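Local coordinates for periplasmic branched-chain amino acid-binding protein (Burkholderia mallei, PDB 3I09), which probably captures small carboxylate ligands such as branched-chain amino acids in the periplasm for an ABC transporter, and holds acetoacetic acid in this crystal, at residues S252-R257 and D332-E337. Residues are numbered along the deposited sequence; the frame is centred on the assembly and turned at random.
With EDO (1,2-ethanediol), chain H.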
ATOM      1  N   SER A 252      -1.107   2.345  -7.569  1.00 11.70           N
ATOM      2  CA  SER A 252      -1.080   1.109  -8.334  1.00 11.33           C
ATOM      3  C   SER A 252      -2.326   0.836  -9.140  1.00 12.35           C
ATOM      4  O   SER A 252      -2.328  -0.083  -9.952  1.00 11.72           O
ATOM      5  CB  SER A 252      -0.828  -0.093  -7.398  1.00 13.17           C
ATOM      6  OG  SER A 252      -1.941  -0.325  -6.554  1.00 11.84           O
ATOM      7  N   TRP A 253      -3.413   1.558  -8.864  1.00 10.97           N
ATOM      8  CA  TRP A 253      -4.726   1.249  -9.473  1.00 11.89           C
ATOM      9  C   TRP A 253      -5.657   2.406  -9.226  1.00 12.24           C
ATOM     10  O   TRP A 253      -5.538   3.099  -8.207  1.00 13.87           O
ATOM     11  CB  TRP A 253      -5.293  -0.002  -8.832  1.00 10.99           C
ATOM     12  CG  TRP A 253      -6.537  -0.546  -9.431  1.00 10.93           C
ATOM     13  CD1 TRP A 253      -6.616  -1.458 -10.440  1.00 13.44           C
ATOM     14  CD2 TRP A 253      -7.882  -0.266  -9.034  1.00 11.10           C
ATOM     15  NE1 TRP A 253      -7.934  -1.761 -10.712  1.00 15.23           N
ATOM     16  CE2 TRP A 253      -8.730  -1.048  -9.843  1.00 12.31           C
ATOM     17  CE3 TRP A 253      -8.455   0.572  -8.071  1.00 11.83           C
ATOM     18  CZ2 TRP A 253     -10.130  -0.992  -9.738  1.00 10.72           C
ATOM     19  CZ3 TRP A 253      -9.847   0.571  -7.921  1.00 11.88           C
ATOM     20  CH2 TRP A 253     -10.662  -0.174  -8.764  1.00 10.49           C
ATOM     21  N   TYR A 254      -6.550   2.649 -10.190  1.00 12.21           N
ATOM     22  CA  TYR A 254      -7.570   3.672 -10.020  0.50 12.42           C
ATOM     23  C   TYR A 254      -8.817   3.213 -10.754  1.00 11.96           C
ATOM     24  O   TYR A 254      -8.751   2.579 -11.855  1.00 12.36           O
ATOM     25  CB  TYR A 254      -7.109   5.093 -10.455  0.50 12.63           C
ATOM     26  CG  TYR A 254      -6.680   5.229 -11.901  0.50 12.81           C
ATOM     27  CD1 TYR A 254      -5.499   4.654 -12.361  0.50 15.06           C
ATOM     28  CD2 TYR A 254      -7.459   5.940 -12.812  0.50 15.32           C
ATOM     29  CE1 TYR A 254      -5.102   4.795 -13.692  0.50 15.24           C
ATOM     30  CE2 TYR A 254      -7.071   6.077 -14.130  0.50 13.79           C
ATOM     31  CZ  TYR A 254      -5.899   5.502 -14.563  0.50 14.71           C
ATOM     32  OH  TYR A 254      -5.531   5.620 -15.880  0.50 17.52           O
ATOM     33  N   TRP A 255      -9.947   3.490 -10.110  1.00 10.97           N
ATOM     34  CA  TRP A 255     -11.233   2.923 -10.536  1.00 12.39           C
ATOM     35  C   TRP A 255     -11.578   3.273 -11.980  1.00 12.92           C
ATOM     36  O   TRP A 255     -12.206   2.476 -12.670  1.00 12.30           O
ATOM     37  CB  TRP A 255     -12.342   3.367  -9.563  1.00 10.97           C
ATOM     38  CG  TRP A 255     -12.676   4.820  -9.647  1.00 12.72           C
ATOM     39  CD1 TRP A 255     -12.127   5.868  -8.938  1.00 12.80           C
ATOM     40  CD2 TRP A 255     -13.645   5.374 -10.505  1.00 12.33           C
ATOM     41  NE1 TRP A 255     -12.720   7.048  -9.317  1.00 12.89           N
ATOM     42  CE2 TRP A 255     -13.644   6.776 -10.298  1.00 14.46           C
ATOM     43  CE3 TRP A 255     -14.514   4.824 -11.462  1.00 14.83           C
ATOM     44  CZ2 TRP A 255     -14.494   7.638 -11.005  1.00 14.02           C
ATOM     45  CZ3 TRP A 255     -15.335   5.696 -12.193  1.00 15.72           C
ATOM     46  CH2 TRP A 255     -15.333   7.077 -11.940  1.00 13.19           C
ATOM     47  N   ASN A 256     -11.175   4.455 -12.423  1.00 12.82           N
ATOM     48  CA  ASN A 256     -11.581   4.941 -13.745  1.00 15.02           C
ATOM     49  C   ASN A 256     -10.530   4.700 -14.833  1.00 15.66           C
ATOM     50  O   ASN A 256     -10.615   5.274 -15.902  1.00 16.01           O
ATOM     51  CB  ASN A 256     -11.902   6.438 -13.695  1.00 16.61           C
ATOM     52  CG  ASN A 256     -12.836   6.876 -14.831  1.00 19.96           C
ATOM     53  OD1 ASN A 256     -13.596   6.063 -15.366  1.00 25.23           O
ATOM     54  ND2 ASN A 256     -12.795   8.184 -15.197  1.00 21.09           N
ATOM     55  N   ARG A 257      -9.540   3.856 -14.558  1.00 16.31           N
ATOM     56  CA  ARG A 257      -8.463   3.573 -15.529  1.00 18.20           C
ATOM     57  C   ARG A 257      -8.977   3.002 -16.822  1.00 17.66           C
ATOM     58  O   ARG A 257      -8.583   3.482 -17.896  1.00 18.20           O
ATOM     59  CB  ARG A 257      -7.427   2.583 -14.949  1.00 19.22           C
ATOM     60  CG  ARG A 257      -6.253   2.253 -15.894  1.00 23.74           C
ATOM     61  CD  ARG A 257      -5.210   1.268 -15.271  1.00 27.64           C
ATOM     62  NE  ARG A 257      -5.840  -0.035 -15.035  1.00 33.34           N
ATOM     63  CZ  ARG A 257      -5.417  -0.973 -14.168  1.00 34.37           C
ATOM     64  NH1 ARG A 257      -4.315  -0.811 -13.431  1.00 35.99           N
ATOM     65  NH2 ARG A 257      -6.102  -2.097 -14.050  1.00 32.74           N
ATOM     66  N   ASP A 332       2.934  -2.697 -13.271  1.00 11.32           N
ATOM     67  CA  ASP A 332       3.087  -1.286 -13.615  1.00 12.92           C
ATOM     68  C   ASP A 332       2.492  -0.404 -12.514  1.00 12.17           C
ATOM     69  O   ASP A 332       1.472  -0.741 -11.908  1.00 11.85           O
ATOM     70  CB  ASP A 332       2.350  -0.950 -14.905  1.00 13.40           C
ATOM     71  CG  ASP A 332       2.973  -1.571 -16.156  1.00 17.16           C
ATOM     72  OD1 ASP A 332       4.080  -2.173 -16.117  1.00 14.65           O
ATOM     73  OD2 ASP A 332       2.287  -1.426 -17.210  1.00 19.59           O
HETATM   74  N   MSE A 333       3.128   0.733 -12.295  1.00 12.21           N
HETATM   75  CA  MSE A 333       2.651   1.746 -11.386  1.00 12.58           C
HETATM   76  C   MSE A 333       2.274   2.986 -12.217  1.00 12.78           C
HETATM   77  O   MSE A 333       2.671   3.100 -13.401  1.00 13.73           O
HETATM   78  CB  MSE A 333       3.734   2.067 -10.352  1.00 12.64           C
HETATM   79  CG  MSE A 333       4.133   0.900  -9.476  1.00 11.46           C
HETATM   80 SE   MSE A 333       2.705   0.274  -8.235  0.75 14.35          SE
HETATM   81  CE  MSE A 333       2.783   1.662  -7.023  1.00 13.84           C
ATOM     82  N   TYR A 334       1.502   3.904 -11.626  1.00 13.17           N
ATOM     83  CA  TYR A 334       0.991   5.087 -12.330  1.00 12.64           C
ATOM     84  C   TYR A 334       1.380   6.357 -11.592  1.00 12.93           C
ATOM     85  O   TYR A 334       1.100   6.489 -10.388  1.00 15.29           O
ATOM     86  CB  TYR A 334      -0.546   5.006 -12.473  1.00 12.58           C
ATOM     87  CG  TYR A 334      -0.916   3.724 -13.173  1.00 13.94           C
ATOM     88  CD1 TYR A 334      -0.753   3.605 -14.541  1.00 16.92           C
ATOM     89  CD2 TYR A 334      -1.293   2.591 -12.449  1.00 16.07           C
ATOM     90  CE1 TYR A 334      -1.002   2.435 -15.195  1.00 19.19           C
ATOM     91  CE2 TYR A 334      -1.541   1.403 -13.089  1.00 19.60           C
ATOM     92  CZ  TYR A 334      -1.398   1.329 -14.460  1.00 20.97           C
ATOM     93  OH  TYR A 334      -1.620   0.146 -15.110  1.00 24.31           O
ATOM     94  N   LEU A 335       1.982   7.287 -12.315  1.00 13.18           N
ATOM     95  CA  LEU A 335       2.238   8.650 -11.826  1.00 13.09           C
ATOM     96  C   LEU A 335       1.022   9.458 -12.243  1.00 14.17           C
ATOM     97  O   LEU A 335       0.710   9.539 -13.432  1.00 14.21           O
ATOM     98  CB  LEU A 335       3.479   9.223 -12.488  1.00 14.19           C
ATOM     99  CG  LEU A 335       3.981  10.564 -11.946  1.00 15.03           C
ATOM    100  CD1 LEU A 335       4.434  10.382 -10.469  1.00 13.41           C
ATOM    101  CD2 LEU A 335       5.105  11.119 -12.808  1.00 17.76           C
HETATM  102  N   MSE A 336       0.317  10.027 -11.272  1.00 14.41           N
HETATM  103  CA  MSE A 336      -0.886  10.795 -11.546  1.00 15.28           C
HETATM  104  C   MSE A 336      -0.836  12.179 -10.988  1.00 14.48           C
HETATM  105  O   MSE A 336      -0.056  12.476 -10.060  1.00 13.31           O
HETATM  106  CB  MSE A 336      -2.047  10.017 -10.979  1.00 15.57           C
HETATM  107  CG  MSE A 336      -1.890   8.679 -11.677  1.00 21.89           C
HETATM  108 SE   MSE A 336      -3.337   7.771 -11.784  0.75 27.75          SE
HETATM  109  CE  MSE A 336      -3.471   7.573  -9.940  1.00 19.83           C
ATOM    110  N   GLU A 337      -1.640  13.050 -11.592  1.00 13.90           N
ATOM    111  CA  GLU A 337      -1.784  14.386 -11.073  1.00 13.25           C
ATOM    112  C   GLU A 337      -3.244  14.583 -10.667  1.00 12.07           C
ATOM    113  O   GLU A 337      -4.154  14.186 -11.389  1.00 12.98           O
ATOM    114  CB  GLU A 337      -1.333  15.442 -12.099  1.00 14.07           C
ATOM    115  CG  GLU A 337      -1.436  16.839 -11.554  1.00 15.43           C
ATOM    116  CD  GLU A 337      -0.997  17.951 -12.539  1.00 20.51           C
ATOM    117  OE1 GLU A 337      -1.102  17.739 -13.765  1.00 22.60           O
ATOM    118  OE2 GLU A 337      -0.619  19.050 -12.058  1.00 17.95           O
TER
HETATM  119  C1  EDO H  10       4.819  -6.254 -14.790  1.00 40.65           C
HETATM  120  O1  EDO H  10       5.189  -4.900 -15.060  1.00 39.18           O
HETATM  121  C2  EDO H  10       5.147  -7.159 -15.955  1.00 43.83           C
HETATM  122  O2  EDO H  10       3.998  -7.911 -16.355  1.00 45.59           O
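Tyr254, in one of its two modelled conformers, turns the CE1 edge of its ring toward one face of Tyr334, a T-shaped pair with centroids 5.9 Å apart and planes at 74°. In that conformer the Tyr254 ring is itself sandwiched: over one face sits the selenium of selenomethionine Met336, 4.1 Å from the centroid and displaced toward CD1, a Met-aromatic contact; against the opposite face, near its rim, rests CB of Arg257, brought back by the type I turn from Tyr254 to Arg257. The Arg257 side chain crosses Tyr334 at about a right angle, and NH1 makes a weak hydrogen bond to Tyr334 OH at 3.3 Å, with an N-H...O angle of only 121°. At the ring's edge, Tyr334 CE2 lies 3.6 Å from the carbonyl O of Ser252. The selenium of Met333, which also touches Tyr122 of the acetoacetate pocket, packs 3.6 Å from Ser252 CB, while Ser252 OG is hydrogen-bonded to Tyr318 OH. In this type I periplasmic-binding-protein fold, the loop after strand 248-251 thus packs on strand 329-338, where Tyr334 is still backbone hydrogen-bonded to Asp251. Beyond that pairing, cohesion probably comes mostly from ring, selenium and van der Waals contact.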